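Local atomic coordinates of FACT complex subunit SPT16 (Ashbya gossypii, PDB entry 6A8M), a protein that probably reorganises nucleosomes as a subunit of the FACT histone chaperone, in transcription elongation, DNA replication and repair, and is represented here by its peptidase-like N-terminal domain. Residues E13-A18 / E179-Y184; H53-G58 / S172-K177. All coordinates share one frame; numbering follows the deposited sequence.

Interaction 1: residues E13-A18 / E179-Y184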
ATOM      1  N   GLU A  13      -9.719  19.508  -0.983  1.00 19.15           N
ATOM      2  CA  GLU A  13      -9.902  20.354  -2.159  1.00 18.61           C
ATOM      3  C   GLU A  13      -8.841  20.082  -3.224  1.00 18.26           C
ATOM      4  O   GLU A  13      -9.159  19.880  -4.401  1.00 20.70           O
ATOM      5  CB  GLU A  13      -9.883  21.830  -1.737  1.00 20.37           C
ATOM      6  CG  GLU A  13     -10.054  22.779  -2.904  1.00 23.87           C
ATOM      7  CD  GLU A  13     -10.041  24.242  -2.502  1.00 27.21           C
ATOM      8  OE1 GLU A  13     -10.537  24.595  -1.405  1.00 27.96           O
ATOM      9  OE2 GLU A  13      -9.543  25.044  -3.311  1.00 29.47           O
ATOM     10  N   ASN A  14      -7.567  20.068  -2.830  1.00 19.32           N
ATOM     11  CA  ASN A  14      -6.496  19.886  -3.808  1.00 20.24           C
ATOM     12  C   ASN A  14      -6.586  18.528  -4.491  1.00 17.89           C
ATOM     13  O   ASN A  14      -6.371  18.419  -5.705  1.00 21.78           O
ATOM     14  CB  ASN A  14      -5.136  20.048  -3.132  1.00 26.50           C
ATOM     15  CG  ASN A  14      -4.837  21.483  -2.788  1.00 32.89           C
ATOM     16  OD1 ASN A  14      -5.412  22.407  -3.376  1.00 37.28           O
ATOM     17  ND2 ASN A  14      -3.942  21.689  -1.833  1.00 34.55           N
ATOM     18  N   ARG A  15      -6.931  17.489  -3.736  1.00 18.01           N
ATOM     19  CA  ARG A  15      -6.942  16.140  -4.297  1.00 16.37           C
ATOM     20  C   ARG A  15      -8.185  15.903  -5.143  1.00 16.57           C
ATOM     21  O   ARG A  15      -8.110  15.273  -6.205  1.00 15.97           O
ATOM     22  CB  ARG A  15      -6.823  15.110  -3.165  1.00 17.70           C
ATOM     23  CG  ARG A  15      -5.473  15.223  -2.440  1.00 17.24           C
ATOM     24  CD  ARG A  15      -5.283  14.201  -1.340  1.00 14.58           C
ATOM     25  NE  ARG A  15      -4.012  14.393  -0.623  1.00 14.78           N
ATOM     26  CZ  ARG A  15      -3.682  13.771   0.506  1.00 15.69           C
ATOM     27  NH1 ARG A  15      -4.527  12.922   1.075  1.00 17.19           N
ATOM     28  NH2 ARG A  15      -2.514  14.038   1.104  1.00 15.22           N
ATOM     29  N   LEU A  16      -9.332  16.403  -4.686  1.00 16.50           N
ATOM     30  CA  LEU A  16     -10.551  16.310  -5.487  1.00 16.34           C
ATOM     31  C   LEU A  16     -10.417  17.086  -6.788  1.00 17.21           C
ATOM     32  O   LEU A  16     -10.818  16.596  -7.848  1.00 18.03           O
ATOM     33  CB  LEU A  16     -11.757  16.811  -4.698  1.00 15.85           C
ATOM     34  CG  LEU A  16     -13.077  16.687  -5.474  1.00 16.98           C
ATOM     35  CD1 LEU A  16     -13.316  15.217  -5.848  1.00 16.91           C
ATOM     36  CD2 LEU A  16     -14.253  17.219  -4.663  1.00 16.67           C
ATOM     37  N   LEU A  17      -9.834  18.292  -6.736  1.00 18.20           N
ATOM     38  CA  LEU A  17      -9.638  19.056  -7.964  1.00 17.77           C
ATOM     39  C   LEU A  17      -8.605  18.396  -8.872  1.00 16.96           C
ATOM     40  O   LEU A  17      -8.769  18.396 -10.097  1.00 19.46           O
ATOM     41  CB  LEU A  17      -9.238  20.493  -7.640  1.00 18.72           C
ATOM     42  CG  LEU A  17     -10.350  21.325  -6.994  1.00 20.63           C
ATOM     43  CD1 LEU A  17      -9.895  22.757  -6.843  1.00 25.64           C
ATOM     44  CD2 LEU A  17     -11.617  21.249  -7.824  1.00 24.80           C
ATOM     45  N   ALA A  18      -7.556  17.795  -8.297  1.00 16.57           N
ATOM     46  CA  ALA A  18      -6.615  17.031  -9.124  1.00 17.79           C
ATOM     47  C   ALA A  18      -7.313  15.890  -9.848  1.00 17.73           C
ATOM     48  O   ALA A  18      -7.053  15.644 -11.032  1.00 17.42           O
ATOM     49  CB  ALA A  18      -5.464  16.493  -8.278  1.00 18.69           C
ATOM     50  N   GLU A 179       3.693  16.543   1.311  1.00 17.39           N
ATOM     51  CA  GLU A 179       4.487  16.682   2.531  1.00 20.68           C
ATOM     52  C   GLU A 179       3.906  15.854   3.672  1.00 18.48           C
ATOM     53  O   GLU A 179       4.638  15.151   4.391  1.00 18.16           O
ATOM     54  CB  GLU A 179       4.543  18.153   2.928  1.00 27.49           C
ATOM     55  CG  GLU A 179       5.916  18.747   2.950  1.00 36.15           C
ATOM     56  CD  GLU A 179       5.906  20.153   3.535  1.00 42.93           C
ATOM     57  OE1 GLU A 179       6.505  20.354   4.614  1.00 45.33           O
ATOM     58  OE2 GLU A 179       5.276  21.051   2.931  1.00 45.14           O
ATOM     59  N   LYS A 180       2.589  15.950   3.867  1.00 18.43           N
ATOM     60  CA  LYS A 180       1.941  15.255   4.971  1.00 17.27           C
ATOM     61  C   LYS A 180       2.044  13.749   4.790  1.00 15.50           C
ATOM     62  O   LYS A 180       2.357  13.014   5.736  1.00 15.54           O
ATOM     63  CB  LYS A 180       0.481  15.697   5.062  1.00 20.88           C
ATOM     64  CG  LYS A 180      -0.278  15.078   6.197  1.00 27.91           C
ATOM     65  CD  LYS A 180      -1.739  15.565   6.267  1.00 32.42           C
ATOM     66  CE  LYS A 180      -2.544  15.204   5.020  1.00 33.43           C
ATOM     67  NZ  LYS A 180      -4.021  15.454   5.212  1.00 33.18           N
ATOM     68  N   GLU A 181       1.796  13.276   3.569  1.00 12.25           N
ATOM     69  CA  GLU A 181       1.848  11.847   3.305  1.00 13.47           C
ATOM     70  C   GLU A 181       3.241  11.301   3.534  1.00 13.45           C
ATOM     71  O   GLU A 181       3.397  10.181   4.033  1.00 13.28           O
ATOM     72  CB  GLU A 181       1.414  11.581   1.871  1.00 14.17           C
ATOM     73  CG  GLU A 181      -0.032  12.000   1.603  1.00 14.21           C
ATOM     74  CD  GLU A 181      -0.452  11.746   0.164  1.00 14.41           C
ATOM     75  OE1 GLU A 181      -1.324  10.891  -0.067  1.00 12.78           O
ATOM     76  OE2 GLU A 181       0.101  12.390  -0.738  1.00 16.47           O
ATOM     77  N   GLN A 182       4.268  12.052   3.119  1.00 14.71           N
ATOM     78  CA  GLN A 182       5.627  11.578   3.340  1.00 15.24           C
ATOM     79  C   GLN A 182       5.914  11.438   4.840  1.00 14.15           C
ATOM     80  O   GLN A 182       6.566  10.476   5.256  1.00 15.17           O
ATOM     81  CB  GLN A 182       6.627  12.505   2.649  1.00 16.64           C
ATOM     82  CG  GLN A 182       6.537  12.458   1.102  1.00 12.45           C
ATOM     83  CD  GLN A 182       7.681  13.191   0.462  1.00 15.01           C
ATOM     84  OE1 GLN A 182       8.792  13.212   0.999  1.00 17.74           O
ATOM     85  NE2 GLN A 182       7.435  13.780  -0.710  1.00 16.56           N
ATOM     86  N   ALA A 183       5.357  12.334   5.664  1.00 15.32           N
ATOM     87  CA  ALA A 183       5.525  12.213   7.110  1.00 14.88           C
ATOM     88  C   ALA A 183       4.842  10.951   7.628  1.00 14.10           C
ATOM     89  O   ALA A 183       5.432  10.193   8.406  1.00 14.05           O
ATOM     90  CB  ALA A 183       4.977  13.457   7.815  1.00 16.27           C
ATOM     91  N   TYR A 184       3.615  10.679   7.176  1.00 12.96           N
ATOM     92  CA  TYR A 184       2.950   9.460   7.638  1.00 14.36           C
ATOM     93  C   TYR A 184       3.724   8.218   7.217  1.00 13.47           C
ATOM     94  O   TYR A 184       3.781   7.234   7.967  1.00 13.70           O
ATOM     95  CB  TYR A 184       1.516   9.393   7.125  1.00 14.64           C
ATOM     96  CG  TYR A 184       0.638  10.527   7.615  1.00 13.97           C
ATOM     97  CD1 TYR A 184       0.802  11.080   8.894  1.00 17.07           C
ATOM     98  CD2 TYR A 184      -0.373  11.025   6.802  1.00 14.79           C
ATOM     99  CE1 TYR A 184      -0.006  12.122   9.322  1.00 18.07           C
ATOM    100  CE2 TYR A 184      -1.204  12.050   7.230  1.00 17.29           C
ATOM    101  CZ  TYR A 184      -1.014  12.595   8.488  1.00 20.63           C
ATOM    102  OH  TYR A 184      -1.834  13.627   8.894  1.00 23.70           O
TER
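Arg15 and Glu181 reach toward each other from opposite directions and meet as opposite charges, not through a bond along an N-H. Glu181 OE1 stands over one face of the guanidinium, toward its rim and 3.6 Å from Arg15 NH2, with the carboxylate and guanidinium planes 30° apart. Arg15 NH2 also forms a salt bridge with Asp178 OD2, just ahead of helix 179-208, and NH1 hydrogen-bonds to the backbone oxygen of Trp55. Length is what suits arginine here. With chi2 at -178° and chi3 at -177° the chain runs out straight and spans a backbone separation of 12.4 Å between Arg15 CA and Glu181 CA. It thereby joins helix 9-22 of the Spt16 N-terminal lobe to the first turn of the long helix 179-208, which leads into the M24 peptidase-like fold. Lys180 CE passes 4.1 Å from Arg15 NH2, and the like charges Arg15 NH2 and Lys180 NZ are 4.6 Å apart, a proximity probably eased by acids: Lys180 NZ forms a salt bridge with Asp8. Glutamate suits its buried place by setting a charge against the guanidinium while OE1 also hydrogen-bonds to Tyr298 OH; Asp178 OD1 accepts the backbone N-H of Glu181.

Interaction 2: residues H53-G58 / S172-K177; sequences HNWLLG and SLWAVK
Trp55 spreads one face of its indole over the edge of Trp174, giving a T-shaped (edge-to-face) pair with the five-membered ring planes at 66° and their centroids 4.3 Å apart. This buried aromatic pair joins helix 48-57 to helix 167-174, both on the N-terminal, aminopeptidase-P-like lobe side of Spt16. Trp174 CD1 sits over the middle of the Trp55 ring system, 3.2 Å from Trp55 CD2, and NE1 of Trp174 comes beside it, 3.3 Å from Trp55 CE3. With CG of Trp55 anti to the backbone N (chi1 -170°), the ring projects across to the other helix. One residue before Trp174, a branched apolar end suits the benzo part of the indole: Leu173 CD2 lies 3.5 Å from Trp55 CZ3, the two side chains crossing at about a right angle. Cutting Trp55 back to an alanine is likely to leave the Trp174 edge without the face it meets, a gap beside Leu173 and the water without its indole donor. Beyond the rings, Lys177 NZ donates to Ala175 O at 2.9 Å from above the carbonyl plane (58° out of it), and weakly to Trp174 O. Lying in the indole plane, one water accepts from Trp55 NE1 at 2.9 Å and lies 3.0 Å from Val176 O.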
ATOM      1  N   HIS A  53     -11.355   7.055  -0.733  1.00 12.53           N
ATOM      2  CA  HIS A  53     -11.863   7.734   0.463  1.00 12.78           C
ATOM      3  C   HIS A  53     -10.726   8.155   1.375  1.00 13.52           C
ATOM      4  O   HIS A  53     -10.705   9.286   1.873  1.00 15.35           O
ATOM      5  CB  HIS A  53     -12.837   6.847   1.236  1.00 12.35           C
ATOM      6  CG  HIS A  53     -14.189   6.776   0.615  1.00 12.38           C
ATOM      7  ND1 HIS A  53     -15.340   6.674   1.358  1.00 14.18           N
ATOM      8  CD2 HIS A  53     -14.576   6.791  -0.682  1.00 15.12           C
ATOM      9  CE1 HIS A  53     -16.385   6.634   0.547  1.00 16.57           C
ATOM     10  NE2 HIS A  53     -15.945   6.689  -0.699  1.00 13.99           N
ATOM     11  N   ASN A  54      -9.767   7.255   1.594  1.00 15.11           N
ATOM     12  CA  ASN A  54      -8.654   7.579   2.471  1.00 14.50           C
ATOM     13  C   ASN A  54      -7.867   8.744   1.910  1.00 14.45           C
ATOM     14  O   ASN A  54      -7.415   9.619   2.662  1.00 16.06           O
ATOM     15  CB  ASN A  54      -7.764   6.358   2.658  1.00 12.81           C
ATOM     16  CG  ASN A  54      -8.390   5.320   3.555  1.00 14.92           C
ATOM     17  OD1 ASN A  54      -9.233   5.645   4.389  1.00 19.44           O
ATOM     18  ND2 ASN A  54      -7.961   4.072   3.409  1.00 16.53           N
ATOM     19  N   TRP A  55      -7.729   8.787   0.581  1.00 12.34           N
ATOM     20  CA  TRP A  55      -7.000   9.868  -0.083  1.00 13.59           C
ATOM     21  C   TRP A  55      -7.768  11.186  -0.018  1.00 14.06           C
ATOM     22  O   TRP A  55      -7.212  12.224   0.362  1.00 15.37           O
ATOM     23  CB  TRP A  55      -6.723   9.481  -1.543  1.00 12.26           C
ATOM     24  CG  TRP A  55      -5.765  10.394  -2.279  1.00 12.43           C
ATOM     25  CD1 TRP A  55      -4.447  10.648  -1.957  1.00 10.87           C
ATOM     26  CD2 TRP A  55      -6.037  11.150  -3.465  1.00 14.04           C
ATOM     27  NE1 TRP A  55      -3.903  11.516  -2.871  1.00 11.95           N
ATOM     28  CE2 TRP A  55      -4.848  11.824  -3.814  1.00 13.51           C
ATOM     29  CE3 TRP A  55      -7.163  11.296  -4.284  1.00 15.89           C
ATOM     30  CZ2 TRP A  55      -4.762  12.667  -4.922  1.00 15.68           C
ATOM     31  CZ3 TRP A  55      -7.079  12.121  -5.390  1.00 17.72           C
ATOM     32  CH2 TRP A  55      -5.884  12.810  -5.697  1.00 19.62           C
ATOM     33  N   LEU A  56      -9.053  11.171  -0.378  1.00 14.28           N
ATOM     34  CA  LEU A  56      -9.791  12.432  -0.416  1.00 15.52           C
ATOM     35  C   LEU A  56     -10.105  12.947   0.980  1.00 16.01           C
ATOM     36  O   LEU A  56     -10.020  14.160   1.236  1.00 16.42           O
ATOM     37  CB  LEU A  56     -11.100  12.257  -1.197  1.00 13.65           C
ATOM     38  CG  LEU A  56     -11.050  12.040  -2.707  1.00 13.70           C
ATOM     39  CD1 LEU A  56     -12.480  11.820  -3.165  1.00 14.36           C
ATOM     40  CD2 LEU A  56     -10.402  13.207  -3.463  1.00 17.53           C
ATOM     41  N   LEU A  57     -10.500  12.043   1.881  1.00 15.47           N
ATOM     42  CA  LEU A  57     -11.123  12.399   3.146  1.00 17.87           C
ATOM     43  C   LEU A  57     -10.269  12.087   4.358  1.00 20.19           C
ATOM     44  O   LEU A  57     -10.484  12.700   5.411  1.00 21.48           O
ATOM     45  CB  LEU A  57     -12.459  11.658   3.303  1.00 18.07           C
ATOM     46  CG  LEU A  57     -13.436  11.907   2.161  1.00 20.11           C
ATOM     47  CD1 LEU A  57     -14.561  10.878   2.213  1.00 22.49           C
ATOM     48  CD2 LEU A  57     -13.970  13.324   2.216  1.00 23.19           C
ATOM     49  N   GLY A  58      -9.314  11.162   4.238  1.00 19.53           N
ATOM     50  CA  GLY A  58      -8.572  10.673   5.383  1.00 18.83           C
ATOM     51  C   GLY A  58      -9.235   9.535   6.112  1.00 20.58           C
ATOM     52  O   GLY A  58      -8.626   8.972   7.030  1.00 21.10           O
ATOM     53  N   SER A 172      -1.736   6.596 -11.138  1.00 15.72           N
ATOM     54  CA  SER A 172      -0.917   7.746 -11.518  1.00 17.74           C
ATOM     55  C   SER A 172      -1.273   8.980 -10.699  1.00 18.28           C
ATOM     56  O   SER A 172      -0.393   9.759 -10.318  1.00 19.56           O
ATOM     57  CB  SER A 172      -1.089   8.040 -13.007  1.00 20.32           C
ATOM     58  OG  SER A 172      -0.781   6.889 -13.767  1.00 24.17           O
ATOM     59  N   LEU A 173      -2.562   9.188 -10.435  1.00 16.97           N
ATOM     60  CA  LEU A 173      -2.983  10.366  -9.685  1.00 18.31           C
ATOM     61  C   LEU A 173      -2.475  10.325  -8.246  1.00 20.49           C
ATOM     62  O   LEU A 173      -2.096  11.364  -7.691  1.00 24.24           O
ATOM     63  CB  LEU A 173      -4.503  10.463  -9.720  1.00 20.26           C
ATOM     64  CG  LEU A 173      -5.211  11.537  -8.912  1.00 24.47           C
ATOM     65  CD1 LEU A 173      -5.151  12.858  -9.647  1.00 24.49           C
ATOM     66  CD2 LEU A 173      -6.647  11.092  -8.691  1.00 26.19           C
ATOM     67  N   TRP A 174      -2.454   9.135  -7.632  1.00 19.07           N
ATOM     68  CA  TRP A 174      -2.093   8.932  -6.220  1.00 20.05           C
ATOM     69  C   TRP A 174      -0.598   8.842  -5.982  1.00 20.07           C
ATOM     70  O   TRP A 174      -0.171   8.874  -4.821  1.00 21.07           O
ATOM     71  CB  TRP A 174      -2.697   7.617  -5.674  1.00 21.29           C
ATOM     72  CG  TRP A 174      -4.134   7.630  -5.534  1.00 20.71           C
ATOM     73  CD1 TRP A 174      -4.928   8.713  -5.307  1.00 24.89           C
ATOM     74  CD2 TRP A 174      -4.999   6.508  -5.627  1.00 19.86           C
ATOM     75  NE1 TRP A 174      -6.252   8.323  -5.253  1.00 21.29           N
ATOM     76  CE2 TRP A 174      -6.319   6.978  -5.456  1.00 19.80           C
ATOM     77  CE3 TRP A 174      -4.791   5.153  -5.850  1.00 18.26           C
ATOM     78  CZ2 TRP A 174      -7.423   6.130  -5.484  1.00 16.86           C
ATOM     79  CZ3 TRP A 174      -5.882   4.314  -5.862  1.00 18.91           C
ATOM     80  CH2 TRP A 174      -7.188   4.811  -5.689  1.00 17.91           C
ATOM     81  N   ALA A 175       0.201   8.683  -7.036  1.00 16.31           N
ATOM     82  CA  ALA A 175       1.574   8.210  -6.872  1.00 16.63           C
ATOM     83  C   ALA A 175       2.405   9.166  -6.015  1.00 16.56           C
ATOM     84  O   ALA A 175       3.071   8.751  -5.060  1.00 15.79           O
ATOM     85  CB  ALA A 175       2.219   8.043  -8.252  1.00 18.22           C
ATOM     86  N   VAL A 176       2.402  10.440  -6.364  1.00 15.53           N
ATOM     87  CA  VAL A 176       3.289  11.403  -5.725  1.00 16.23           C
ATOM     88  C   VAL A 176       2.740  11.736  -4.344  1.00 19.75           C
ATOM     89  O   VAL A 176       1.555  12.058  -4.194  1.00 21.77           O
ATOM     90  CB  VAL A 176       3.438  12.660  -6.590  1.00 18.43           C
ATOM     91  CG1 VAL A 176       4.063  13.797  -5.780  1.00 20.05           C
ATOM     92  CG2 VAL A 176       4.260  12.347  -7.855  1.00 21.11           C
ATOM     93  N   LYS A 177       3.600  11.663  -3.334  1.00 15.26           N
ATOM     94  CA  LYS A 177       3.197  11.857  -1.951  1.00 12.54           C
ATOM     95  C   LYS A 177       3.491  13.294  -1.551  1.00 14.06           C
ATOM     96  O   LYS A 177       4.600  13.792  -1.785  1.00 14.73           O
ATOM     97  CB  LYS A 177       3.940  10.881  -1.032  1.00 12.47           C
ATOM     98  CG  LYS A 177       3.637   9.409  -1.329  1.00 12.53           C
ATOM     99  CD  LYS A 177       2.229   9.015  -0.834  1.00 12.28           C
ATOM    100  CE  LYS A 177       1.829   7.637  -1.385  1.00 10.80           C
ATOM    101  NZ  LYS A 177       1.441   7.761  -2.815  1.00 13.67           N
TER
HETATM  102  O   HOH W   1      -1.163  12.548  -2.956  1.00 19.04           O

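How the interactions relate
The centres of the two interactions lie about 6 Å apart, and they touch directly. Along the chain the order is 13-18, 53-58, 172-177, 179-184, so both segments of interaction 2 fall between those of interaction 1. The inner pair joins helices 48-57 and 167-174; the outer pair joins helix 9-22 to helix 179-208, which follows 167-174 after a short turn. Leu173 CD1 packs on Ala18 O, and Gln182 NE2 bonds to Lys177 O across that turn. Interaction 2 thus packs helices at the edge of the N-terminal lobe, and interaction 1 ties helix 9-22 to helix 179-208 beside it, consistent with a defined orientation of lobe and peptidase-like part.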